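Local atomic coordinates of ribokinase RBSK (Mycobacterium tuberculosis, PDB entry 3GO6), a protein that probably phosphorylates D-ribose at O-5 with ATP and a divalent metal ion, yielding D-ribose 5-phosphate for nucleotide and amino-acid synthesis or the pentose phosphate pathway. Residues 21-27 with 144-150; 76-80 with 130-134; 177-183 with 201-207; 233-238 with 276-280. The contacts are given in a common frame with arbitrary orientation. Residues are numbered along the deposited sequence.

Interaction 1: residues 21-27 with 144-150; sequences RVCVVGS and CDVLLTQ
Strands 21-25 and 146-149 run parallel in the central sheet of the ribokinase (PfkB) fold, their axes 4.7 Å apart and inclined by 24°. V22 pairs with V146, C23 with L147 and V24 with L148, at CA-CA distances of 4.8 to 4.9 Å. R21 O accepts both D145 N (2.8 Å) and V146 N (3.2 Å); the ladder continues with C23 N to V146 O (2.9 Å), L148 N to C23 O (2.8 Å) and V25 N to L148 O (2.9 Å). V22, V24, V146 and L148 line one sheet face, where helix 58-68 covers V24 and L148; C23, V25, L147 and T149 line the other, where helix 155-167 covers V25, L147 and T149. Beta-branched valines, all with chi1 t, suit extended, buried positions. R21 forms a salt bridge, NH2 to D145 OD1 3.0 Å, while D145 OD2 accepts R21 N at 2.9 Å. Near the ribose pocket, G26 CA comes within 3.2 Å of Q150 OE1, where a CB would clash. One water donates to S27 OG (3.0 Å), also bonded to E152, and to Q150 OE1 (2.7 Å), while Q150 NE2 bonds to Q62; T149 OG1 donates to V25 O at 2.7 Å.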
loop_
_atom_site.group_PDB
_atom_site.type_symbol
_atom_site.label_atom_id
_atom_site.label_comp_id
_atom_site.label_asym_id
_atom_site.label_seq_id
_atom_site.Cartn_x
_atom_site.Cartn_y
_atom_site.Cartn_z
ATOM N N ARG A 21 -23.270 25.374 8.626
ATOM C CA ARG A 21 -23.232 24.058 9.227
ATOM C C ARG A 21 -23.155 23.061 8.085
ATOM O O ARG A 21 -24.112 22.904 7.314
ATOM C CB ARG A 21 -24.471 23.801 10.099
ATOM C CG ARG A 21 -24.643 24.804 11.245
ATOM C CD ARG A 21 -26.057 24.738 11.837
ATOM N NE ARG A 21 -27.101 25.064 10.856
ATOM C CZ ARG A 21 -28.405 24.839 11.030
ATOM N NH1 ARG A 21 -28.854 24.286 12.152
ATOM N NH2 ARG A 21 -29.269 25.166 10.076
ATOM N N VAL A 22 -22.001 22.413 7.967
ATOM C CA VAL A 22 -21.799 21.419 6.919
ATOM C C VAL A 22 -21.862 20.035 7.536
ATOM O O VAL A 22 -21.160 19.766 8.513
ATOM C CB VAL A 22 -20.453 21.649 6.197
ATOM C CG1 VAL A 22 -20.147 20.499 5.251
ATOM C CG2 VAL A 22 -20.489 23.007 5.450
ATOM N N CYS A 23 -22.720 19.172 6.982
ATOM C CA CYS A 23 -22.707 17.753 7.338
ATOM C C CYS A 23 -22.093 16.910 6.210
ATOM O O CYS A 23 -22.583 16.927 5.067
ATOM C CB CYS A 23 -24.116 17.254 7.656
ATOM S SG CYS A 23 -24.140 15.466 7.886
ATOM N N VAL A 24 -21.004 16.205 6.516
ATOM C CA VAL A 24 -20.367 15.350 5.522
ATOM C C VAL A 24 -20.758 13.907 5.815
ATOM O O VAL A 24 -20.526 13.409 6.915
ATOM C CB VAL A 24 -18.828 15.501 5.534
ATOM C CG1 VAL A 24 -18.175 14.599 4.481
ATOM C CG2 VAL A 24 -18.437 16.964 5.335
ATOM N N VAL A 25 -21.352 13.238 4.839
ATOM C CA VAL A 25 -21.678 11.821 4.990
ATOM C C VAL A 25 -20.804 11.099 3.965
ATOM O O VAL A 25 -20.964 11.286 2.754
ATOM C CB VAL A 25 -23.199 11.537 4.753
ATOM C CG1 VAL A 25 -23.491 10.020 4.720
ATOM C CG2 VAL A 25 -24.060 12.198 5.839
ATOM N N GLY A 26 -19.849 10.310 4.441
ATOM C CA GLY A 26 -18.850 9.762 3.523
ATOM C C GLY A 26 -17.817 8.893 4.185
ATOM O O GLY A 26 -18.048 8.360 5.289
ATOM N N SER A 27 -16.680 8.744 3.511
ATOM C CA SER A 27 -15.723 7.715 3.855
ATOM C C SER A 27 -14.512 8.229 4.616
ATOM O O SER A 27 -14.132 9.400 4.516
ATOM C CB SER A 27 -15.236 7.043 2.575
ATOM O OG SER A 27 -14.776 8.057 1.709
ATOM N N CYS A 144 -28.324 20.959 9.387
ATOM C CA CYS A 144 -27.248 21.411 8.506
ATOM C C CYS A 144 -27.753 22.352 7.432
ATOM O O CYS A 144 -28.943 22.370 7.104
ATOM C CB CYS A 144 -26.424 20.251 7.922
ATOM S SG CYS A 144 -27.143 19.364 6.522
ATOM N N ASP A 145 -26.831 23.159 6.928
ATOM C CA ASP A 145 -27.081 24.068 5.821
ATOM C C ASP A 145 -26.707 23.391 4.493
ATOM O O ASP A 145 -27.412 23.535 3.485
ATOM C CB ASP A 145 -26.276 25.345 6.049
ATOM C CG ASP A 145 -26.724 26.078 7.308
ATOM O OD1 ASP A 145 -27.951 26.135 7.540
ATOM O OD2 ASP A 145 -25.867 26.559 8.065
ATOM N N VAL A 146 -25.605 22.636 4.515
ATOM C CA VAL A 146 -25.144 21.892 3.330
ATOM C C VAL A 146 -24.822 20.443 3.713
ATOM O O VAL A 146 -24.053 20.204 4.649
ATOM C CB VAL A 146 -23.876 22.539 2.709
ATOM C CG1 VAL A 146 -23.392 21.750 1.469
ATOM C CG2 VAL A 146 -24.119 24.010 2.336
ATOM N N LEU A 147 -25.431 19.493 3.008
ATOM C CA LEU A 147 -24.980 18.101 3.046
ATOM C C LEU A 147 -23.941 17.886 1.940
ATOM O O LEU A 147 -24.188 18.208 0.786
ATOM C CB LEU A 147 -26.142 17.112 2.857
ATOM C CG LEU A 147 -25.708 15.698 2.408
ATOM C CD1 LEU A 147 -25.158 14.859 3.544
ATOM C CD2 LEU A 147 -26.800 14.967 1.686
ATOM N N LEU A 148 -22.768 17.370 2.295
ATOM C CA LEU A 148 -21.794 16.992 1.287
ATOM C C LEU A 148 -21.530 15.484 1.381
ATOM O O LEU A 148 -21.220 14.953 2.465
ATOM C CB LEU A 148 -20.511 17.831 1.454
ATOM C CG LEU A 148 -19.298 17.465 0.597
ATOM C CD1 LEU A 148 -19.604 17.601 -0.896
ATOM C CD2 LEU A 148 -18.083 18.301 0.993
ATOM N N THR A 149 -21.660 14.793 0.254
ATOM C CA THR A 149 -21.493 13.347 0.237
ATOM C C THR A 149 -20.691 12.901 -0.994
ATOM O O THR A 149 -20.533 13.677 -1.938
ATOM C CB THR A 149 -22.880 12.630 0.354
ATOM O OG1 THR A 149 -22.691 11.263 0.720
ATOM C CG2 THR A 149 -23.660 12.710 -0.942
ATOM N N GLN A 150 -20.129 11.692 -0.944
ATOM C CA GLN A 150 -19.371 11.105 -2.065
ATOM C C GLN A 150 -19.749 9.638 -2.138
ATOM O O GLN A 150 -20.619 9.188 -1.391
ATOM C CB GLN A 150 -17.829 11.239 -1.926
ATOM C CG GLN A 150 -17.350 12.464 -1.122
ATOM C CD GLN A 150 -17.608 12.303 0.390
ATOM O OE1 GLN A 150 -17.615 11.183 0.904
ATOM N NE2 GLN A 150 -17.822 13.415 1.089
HETATM O O HOH W 1 -17.348 8.552 0.254
#

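Interaction 2: residues 76-80 with 130-134; sequences SGAFG and ANAHL
A78, L134 and A130 carry this buried contact, in which the chain leaving edge strand 72-76 of the central ribokinase-fold sheet meets the 3-10 turn 130-132, between strands 122-127 and 146-149. Residues 76-80 are extended and include the short strand 78-79, which pairs with 103-104; A78 has phi/psi -110/122. Residues 130-132 have helical angles, and H133 N bonds back to A130 O at 2.9 Å. CA atoms are nearest for A78 with N131 (5.3 Å) and G80 with A130 (5.2 Å). A78 directs its CB at the turn, 3.5 Å from A130 O, 4.3 Å from A130 CB and 4.0 Å from L134 CD1; a methyl is small enough for the backbones to come this close. L134, with chi1 t and chi2 p, lays CD1 3.8 Å from both G77 C and A78 N, and also packs on V25 and V103. A130 CB rests on the F79-G80 peptide, 3.6 Å from F79 C and 3.5 Å from G80 N. F79 turns its CB away, and its ring packs on helix 83-94. N131 (chi1 m) sits beside N29, which lines the ribose pocket, and its OD1 accepts from V28 N. A bridging water accepts from A78 N at 2.8 Å and donates to N131 OD1 at 2.7 Å.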
loop_
_atom_site.group_PDB
_atom_site.type_symbol
_atom_site.label_atom_id
_atom_site.label_comp_id
_atom_site.label_asym_id
_atom_site.label_seq_id
_atom_site.Cartn_x
_atom_site.Cartn_y
_atom_site.Cartn_z
ATOM N N SER A 76 -20.440 12.055 9.361
ATOM C CA SER A 76 -21.140 10.793 9.548
ATOM C C SER A 76 -20.474 9.757 8.646
ATOM O O SER A 76 -20.448 9.906 7.424
ATOM C CB SER A 76 -22.621 10.959 9.193
ATOM O OG SER A 76 -23.310 9.721 9.368
ATOM N N GLY A 77 -19.898 8.726 9.251
ATOM C CA GLY A 77 -19.140 7.713 8.522
ATOM C C GLY A 77 -18.941 6.497 9.422
ATOM O O GLY A 77 -19.251 6.542 10.629
ATOM N N ALA A 78 -18.450 5.409 8.830
ATOM C CA ALA A 78 -18.266 4.148 9.550
ATOM C C ALA A 78 -16.795 3.880 9.732
ATOM O O ALA A 78 -16.050 3.842 8.753
ATOM C CB ALA A 78 -18.914 3.014 8.789
ATOM N N PHE A 79 -16.375 3.729 10.989
ATOM C CA PHE A 79 -15.017 3.334 11.321
ATOM C C PHE A 79 -15.044 1.817 11.517
ATOM O O PHE A 79 -16.090 1.270 11.870
ATOM C CB PHE A 79 -14.558 3.986 12.633
ATOM C CG PHE A 79 -14.420 5.476 12.559
ATOM C CD1 PHE A 79 -13.247 6.051 12.080
ATOM C CD2 PHE A 79 -15.462 6.307 12.972
ATOM C CE1 PHE A 79 -13.106 7.441 12.005
ATOM C CE2 PHE A 79 -15.330 7.700 12.901
ATOM C CZ PHE A 79 -14.148 8.267 12.406
ATOM N N GLY A 80 -13.918 1.147 11.289
ATOM C CA GLY A 80 -13.782 -0.272 11.643
ATOM C C GLY A 80 -13.556 -0.401 13.141
ATOM O O GLY A 80 -13.419 0.620 13.835
ATOM N N ALA A 130 -14.888 -0.834 6.262
ATOM C CA ALA A 130 -16.072 -0.396 7.019
ATOM C C ALA A 130 -16.964 0.596 6.260
ATOM O O ALA A 130 -18.196 0.583 6.425
ATOM C CB ALA A 130 -15.641 0.190 8.367
ATOM N N ASN A 131 -16.361 1.455 5.430
ATOM C CA ASN A 131 -17.141 2.440 4.671
ATOM C C ASN A 131 -18.216 1.819 3.787
ATOM O O ASN A 131 -19.265 2.429 3.584
ATOM C CB ASN A 131 -16.237 3.348 3.815
ATOM C CG ASN A 131 -15.210 4.071 4.641
ATOM O OD1 ASN A 131 -15.537 4.992 5.414
ATOM N ND2 ASN A 131 -13.958 3.626 4.534
ATOM N N ALA A 132 -17.951 0.619 3.269
ATOM C CA ALA A 132 -18.918 -0.113 2.442
ATOM C C ALA A 132 -20.134 -0.596 3.243
ATOM O O ALA A 132 -21.136 -1.014 2.668
ATOM C CB ALA A 132 -18.235 -1.317 1.752
ATOM N N HIS A 133 -20.050 -0.521 4.563
ATOM C CA HIS A 133 -21.143 -0.972 5.427
ATOM C C HIS A 133 -21.815 0.150 6.205
ATOM O O HIS A 133 -22.483 -0.110 7.196
ATOM C CB HIS A 133 -20.647 -2.060 6.378
ATOM C CG HIS A 133 -20.005 -3.202 5.660
ATOM N ND1 HIS A 133 -20.729 -4.107 4.908
ATOM C CD2 HIS A 133 -18.703 -3.540 5.513
ATOM C CE1 HIS A 133 -19.898 -4.978 4.361
ATOM N NE2 HIS A 133 -18.663 -4.653 4.705
ATOM N N LEU A 134 -21.604 1.392 5.775
ATOM C CA LEU A 134 -22.323 2.522 6.350
ATOM C C LEU A 134 -23.796 2.516 5.913
ATOM O O LEU A 134 -24.097 2.665 4.727
ATOM C CB LEU A 134 -21.668 3.863 5.972
ATOM C CG LEU A 134 -22.352 5.100 6.577
ATOM C CD1 LEU A 134 -22.181 5.143 8.091
ATOM C CD2 LEU A 134 -21.863 6.411 5.942
HETATM O O HOH W 2 -18.089 5.664 6.063
#

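Interaction 3: residues 177-183 with 201-207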
loop_
_atom_site.group_PDB
_atom_site.type_symbol
_atom_site.label_atom_id
_atom_site.label_comp_id
_atom_site.label_asym_id
_atom_site.label_seq_id
_atom_site.Cartn_x
_atom_site.Cartn_y
_atom_site.Cartn_z
ATOM N N SER A 177 -17.723 10.801 -7.097
ATOM C CA SER A 177 -16.468 10.077 -7.182
ATOM C C SER A 177 -16.494 8.991 -6.094
ATOM O O SER A 177 -16.886 9.279 -4.964
ATOM C CB SER A 177 -15.311 11.059 -6.950
ATOM O OG SER A 177 -14.040 10.448 -7.068
ATOM N N PRO A 178 -16.119 7.740 -6.431
ATOM C CA PRO A 178 -15.681 7.267 -7.746
ATOM C C PRO A 178 -16.860 7.116 -8.692
ATOM O O PRO A 178 -18.006 7.068 -8.236
ATOM C CB PRO A 178 -15.114 5.880 -7.466
ATOM C CG PRO A 178 -15.217 5.666 -5.986
ATOM C CD PRO A 178 -16.133 6.659 -5.428
ATOM N N ALA A 179 -16.559 7.043 -9.988
ATOM C CA ALA A 179 -17.542 6.738 -11.035
ATOM C C ALA A 179 -17.928 5.250 -11.015
ATOM O O ALA A 179 -17.314 4.454 -10.300
ATOM C CB ALA A 179 -16.962 7.122 -12.403
ATOM N N GLY A 180 -18.949 4.872 -11.786
ATOM C CA GLY A 180 -19.315 3.462 -11.949
ATOM C C GLY A 180 -20.040 2.792 -10.798
ATOM O O GLY A 180 -20.114 1.567 -10.737
ATOM N N GLN A 181 -20.601 3.570 -9.887
ATOM C CA GLN A 181 -21.341 2.983 -8.777
ATOM C C GLN A 181 -22.761 2.513 -9.187
ATOM O O GLN A 181 -23.087 2.494 -10.387
ATOM C CB GLN A 181 -21.326 3.923 -7.565
ATOM C CG GLN A 181 -19.900 4.162 -6.997
ATOM C CD GLN A 181 -19.096 2.879 -6.868
ATOM O OE1 GLN A 181 -18.195 2.602 -7.676
ATOM N NE2 GLN A 181 -19.415 2.087 -5.853
ATOM N N ASP A 182 -23.565 2.098 -8.203
ATOM C CA ASP A 182 -24.901 1.500 -8.438
ATOM C C ASP A 182 -25.793 2.441 -9.256
ATOM O O ASP A 182 -26.285 3.446 -8.729
ATOM C CB ASP A 182 -25.573 1.146 -7.104
ATOM C CG ASP A 182 -26.918 0.414 -7.289
ATOM O OD1 ASP A 182 -26.914 -0.833 -7.471
ATOM O OD2 ASP A 182 -27.973 1.090 -7.240
ATOM N N ARG A 183 -25.984 2.109 -10.533
ATOM C CA ARG A 183 -26.659 2.988 -11.497
ATOM C C ARG A 183 -28.067 3.442 -11.084
ATOM O O ARG A 183 -28.427 4.615 -11.262
ATOM C CB ARG A 183 -26.680 2.334 -12.882
ATOM C CG ARG A 183 -27.229 3.191 -14.024
ATOM C CD ARG A 183 -26.339 4.382 -14.381
ATOM N NE ARG A 183 -24.927 4.136 -14.085
ATOM C CZ ARG A 183 -23.966 5.057 -14.157
ATOM N NH1 ARG A 183 -24.249 6.302 -14.536
ATOM N NH2 ARG A 183 -22.716 4.725 -13.844
ATOM N N HIS A 201 -14.060 13.148 -16.446
ATOM C CA HIS A 201 -14.406 11.724 -16.581
ATOM C C HIS A 201 -15.569 11.319 -15.655
ATOM O O HIS A 201 -16.538 10.653 -16.085
ATOM C CB HIS A 201 -13.161 10.848 -16.354
ATOM C CG HIS A 201 -13.466 9.403 -16.099
ATOM N ND1 HIS A 201 -13.785 8.514 -17.107
ATOM C CD2 HIS A 201 -13.480 8.685 -14.947
ATOM C CE1 HIS A 201 -14.000 7.317 -16.583
ATOM N NE2 HIS A 201 -13.823 7.396 -15.275
ATOM N N GLU A 202 -15.492 11.727 -14.393
ATOM C CA GLU A 202 -16.591 11.483 -13.451
ATOM C C GLU A 202 -17.891 12.187 -13.886
ATOM O O GLU A 202 -18.988 11.625 -13.736
ATOM C CB GLU A 202 -16.199 11.928 -12.032
ATOM C CG GLU A 202 -15.026 11.149 -11.427
ATOM C CD GLU A 202 -14.331 11.878 -10.257
ATOM O OE1 GLU A 202 -14.557 13.101 -10.060
ATOM O OE2 GLU A 202 -13.533 11.205 -9.545
ATOM N N ALA A 203 -17.783 13.404 -14.412
ATOM C CA ALA A 203 -18.977 14.139 -14.861
ATOM C C ALA A 203 -19.702 13.406 -16.005
ATOM O O ALA A 203 -20.948 13.359 -16.031
ATOM C CB ALA A 203 -18.626 15.577 -15.260
ATOM N N ASN A 204 -18.925 12.825 -16.923
ATOM C CA ASN A 204 -19.465 12.022 -18.034
ATOM C C ASN A 204 -20.282 10.824 -17.541
ATOM O O ASN A 204 -21.272 10.463 -18.158
ATOM C CB ASN A 204 -18.341 11.483 -18.933
ATOM C CG ASN A 204 -17.647 12.565 -19.741
ATOM O OD1 ASN A 204 -18.199 13.654 -19.957
ATOM N ND2 ASN A 204 -16.422 12.266 -20.214
ATOM N N ASP A 205 -19.850 10.205 -16.437
ATOM C CA ASP A 205 -20.510 9.027 -15.904
ATOM C C ASP A 205 -21.789 9.318 -15.125
ATOM O O ASP A 205 -22.617 8.427 -14.954
ATOM C CB ASP A 205 -19.553 8.212 -15.021
ATOM C CG ASP A 205 -20.053 6.794 -14.775
ATOM O OD1 ASP A 205 -20.106 6.002 -15.748
ATOM O OD2 ASP A 205 -20.400 6.461 -13.613
ATOM N N TRP A 206 -21.940 10.542 -14.639
ATOM C CA TRP A 206 -23.075 10.915 -13.798
ATOM C C TRP A 206 -24.393 10.901 -14.613
ATOM O O TRP A 206 -24.414 11.388 -15.739
ATOM C CB TRP A 206 -22.829 12.295 -13.203
ATOM C CG TRP A 206 -23.814 12.734 -12.155
ATOM C CD1 TRP A 206 -24.707 13.755 -12.253
ATOM C CD2 TRP A 206 -23.966 12.189 -10.831
ATOM N NE1 TRP A 206 -25.432 13.866 -11.076
ATOM C CE2 TRP A 206 -24.989 12.920 -10.191
ATOM C CE3 TRP A 206 -23.343 11.148 -10.133
ATOM C CZ2 TRP A 206 -25.396 12.653 -8.877
ATOM C CZ3 TRP A 206 -23.760 10.874 -8.829
ATOM C CH2 TRP A 206 -24.768 11.625 -8.215
ATOM N N PRO A 207 -25.472 10.325 -14.052
ATOM C CA PRO A 207 -26.721 10.088 -14.828
ATOM C C PRO A 207 -27.423 11.293 -15.487
ATOM O O PRO A 207 -27.850 11.181 -16.645
ATOM C CB PRO A 207 -27.644 9.415 -13.807
ATOM C CG PRO A 207 -26.680 8.763 -12.819
ATOM C CD PRO A 207 -25.591 9.794 -12.679
#
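This is a polar, partly buried contact between elements that follow neighbouring strands of the central sheet: segment 177-183 links strand 171-175 to helix 183-192, and segment 201-207 contains most of the short helix after strand 195-199. D205 at the helix end organises it. Its OD2 accepts G180 N at 2.8 Å and R183 NH2 at 2.9 Å, the latter a salt bridge, and its backbone O takes R183 NH1 at 2.7 Å. The long arginine side chain can thus reach across from the first turn of its own helix, N-capped by D182, to the end of the other. G180 suits its place because its phi of 75° is easily adopted by glycine, and the turn presents the amide to the carboxylate. A179 faces the helix with its CB 3.7 Å from D205 OD2, so a small side chain lets the loop come close. Farther in, S177 OG donates to E202 OE2 at 2.6 Å; S177 lies near K58 of the ribose pocket and precedes a cis peptide at P178. S177, P178, Q181 and H201 also pack on the second subunit. The chemistry implies charge-assisted bonding, since the guanidinium meets both the carboxylate and the backbone O of D205.

Interaction 4: residues 233-238 with 276-280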
loop_
_atom_site.group_PDB
_atom_site.type_symbol
_atom_site.label_atom_id
_atom_site.label_comp_id
_atom_site.label_asym_id
_atom_site.label_seq_id
_atom_site.Cartn_x
_atom_site.Cartn_y
_atom_site.Cartn_z
ATOM N N VAL A 233 -14.085 29.149 -14.199
ATOM C CA VAL A 233 -13.540 29.884 -13.067
ATOM C C VAL A 233 -12.086 29.426 -12.939
ATOM O O VAL A 233 -11.846 28.240 -12.682
ATOM C CB VAL A 233 -14.305 29.591 -11.750
ATOM C CG1 VAL A 233 -13.696 30.364 -10.593
ATOM C CG2 VAL A 233 -15.793 29.936 -11.879
ATOM N N PRO A 234 -11.119 30.343 -13.169
ATOM C CA PRO A 234 -9.692 30.009 -13.060
ATOM C C PRO A 234 -9.181 29.819 -11.634
ATOM O O PRO A 234 -9.771 30.321 -10.666
ATOM C CB PRO A 234 -8.996 31.228 -13.705
ATOM C CG PRO A 234 -9.909 32.354 -13.414
ATOM C CD PRO A 234 -11.307 31.746 -13.607
ATOM N N ALA A 235 -8.081 29.079 -11.518
ATOM C CA ALA A 235 -7.374 28.913 -10.252
ATOM C C ALA A 235 -6.094 29.740 -10.305
ATOM O O ALA A 235 -5.581 29.980 -11.391
ATOM C CB ALA A 235 -7.029 27.429 -10.046
ATOM N N PRO A 236 -5.558 30.150 -9.142
ATOM C CA PRO A 236 -4.195 30.696 -9.098
ATOM C C PRO A 236 -3.164 29.770 -9.764
ATOM O O PRO A 236 -3.254 28.537 -9.647
ATOM C CB PRO A 236 -3.909 30.801 -7.598
ATOM C CG PRO A 236 -5.253 30.919 -6.967
ATOM C CD PRO A 236 -6.190 30.130 -7.809
ATOM N N THR A 237 -2.191 30.366 -10.456
ATOM C CA THR A 237 -1.124 29.604 -11.081
ATOM C C THR A 237 -0.115 29.218 -10.007
ATOM O O THR A 237 0.329 30.074 -9.250
ATOM C CB THR A 237 -0.413 30.435 -12.183
ATOM O OG1 THR A 237 -1.395 30.921 -13.097
ATOM C CG2 THR A 237 0.589 29.577 -12.942
ATOM N N VAL A 238 0.226 27.934 -9.928
ATOM C CA VAL A 238 1.183 27.451 -8.924
ATOM C C VAL A 238 2.129 26.413 -9.511
ATOM O O VAL A 238 1.818 25.774 -10.524
ATOM C CB VAL A 238 0.463 26.843 -7.664
ATOM C CG1 VAL A 238 -0.412 27.892 -6.942
ATOM C CG2 VAL A 238 -0.342 25.624 -8.042
ATOM N N CYS A 276 -11.679 27.091 -5.915
ATOM C CA CYS A 276 -10.591 27.022 -6.906
ATOM C C CYS A 276 -9.254 27.427 -6.290
ATOM O O CYS A 276 -8.248 26.741 -6.490
ATOM C CB CYS A 276 -10.892 27.887 -8.149
ATOM S SG CYS A 276 -11.986 27.097 -9.330
ATOM N N ALA A 277 -9.248 28.515 -5.518
ATOM C CA ALA A 277 -8.024 28.958 -4.851
ATOM C C ALA A 277 -7.521 27.940 -3.845
ATOM O O ALA A 277 -6.326 27.667 -3.791
ATOM C CB ALA A 277 -8.216 30.331 -4.171
ATOM N N ALA A 278 -8.424 27.387 -3.035
ATOM C CA ALA A 278 -8.024 26.414 -2.007
ATOM C C ALA A 278 -7.458 25.135 -2.620
ATOM O O ALA A 278 -6.452 24.599 -2.136
ATOM C CB ALA A 278 -9.185 26.105 -1.064
ATOM N N GLY A 279 -8.086 24.662 -3.690
ATOM C CA GLY A 279 -7.598 23.514 -4.441
ATOM C C GLY A 279 -6.185 23.704 -4.958
ATOM O O GLY A 279 -5.348 22.790 -4.870
ATOM N N ALA A 280 -5.904 24.897 -5.473
ATOM C CA ALA A 280 -4.557 25.223 -5.965
ATOM C C ALA A 280 -3.525 25.168 -4.833
ATOM O O ALA A 280 -2.474 24.516 -4.964
ATOM C CB ALA A 280 -4.561 26.605 -6.634
#
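Apolar packing accounts for most of this contact, and small residues make it close. A280 is met by three side chains: its CB lies 4.1 Å from P236 CD, 4.3 Å from A235 CB and 4.4 Å from V238 CG1. The P236 ring also rests on A277, with CG 4.1 Å from A277 CB and CD 3.7 Å from A277 CA. At the other end C276 SG touches V233 CG1 at 3.9 Å, and A235 CB lies 4.3 Å from C276 CB. C276 and A280 are four residues apart, so both face the crossing chain from one side of helix 265-282. In this ribokinase fold the helix packs on V233, the last residue of edge strand 229-233 of the central sheet. C276 belongs to the ADP site seen in a crystal structure of this enzyme, though no ADP is bound to this chain. Among contacts with backbone atoms, P234 O is 3.7 Å from C276 CB, and A235 CB is 3.8 Å from C276 O.

Along the chain, interaction 2 is nested within the loop closed by interaction 1; interactions 3 and 4 then follow in series. All belong to one ribokinase fold built on the large mixed sheet. Interaction 1 lies nearest the chain centre and touches two others: V24 O and G26 N form probable hydrogen bonds with S76 N and O of interaction 2, 15 Å away between centres, and Q150 CB packs on S177 O of interaction 3, 19 Å away. Interactions 2 and 4 lie on opposite sides of the chain's centre, about 32 Å apart between centres. The sheet thus connects the ribose side, near interactions 1 and 2, with the ADP side at interaction 4, while interaction 3 borders the second subunit.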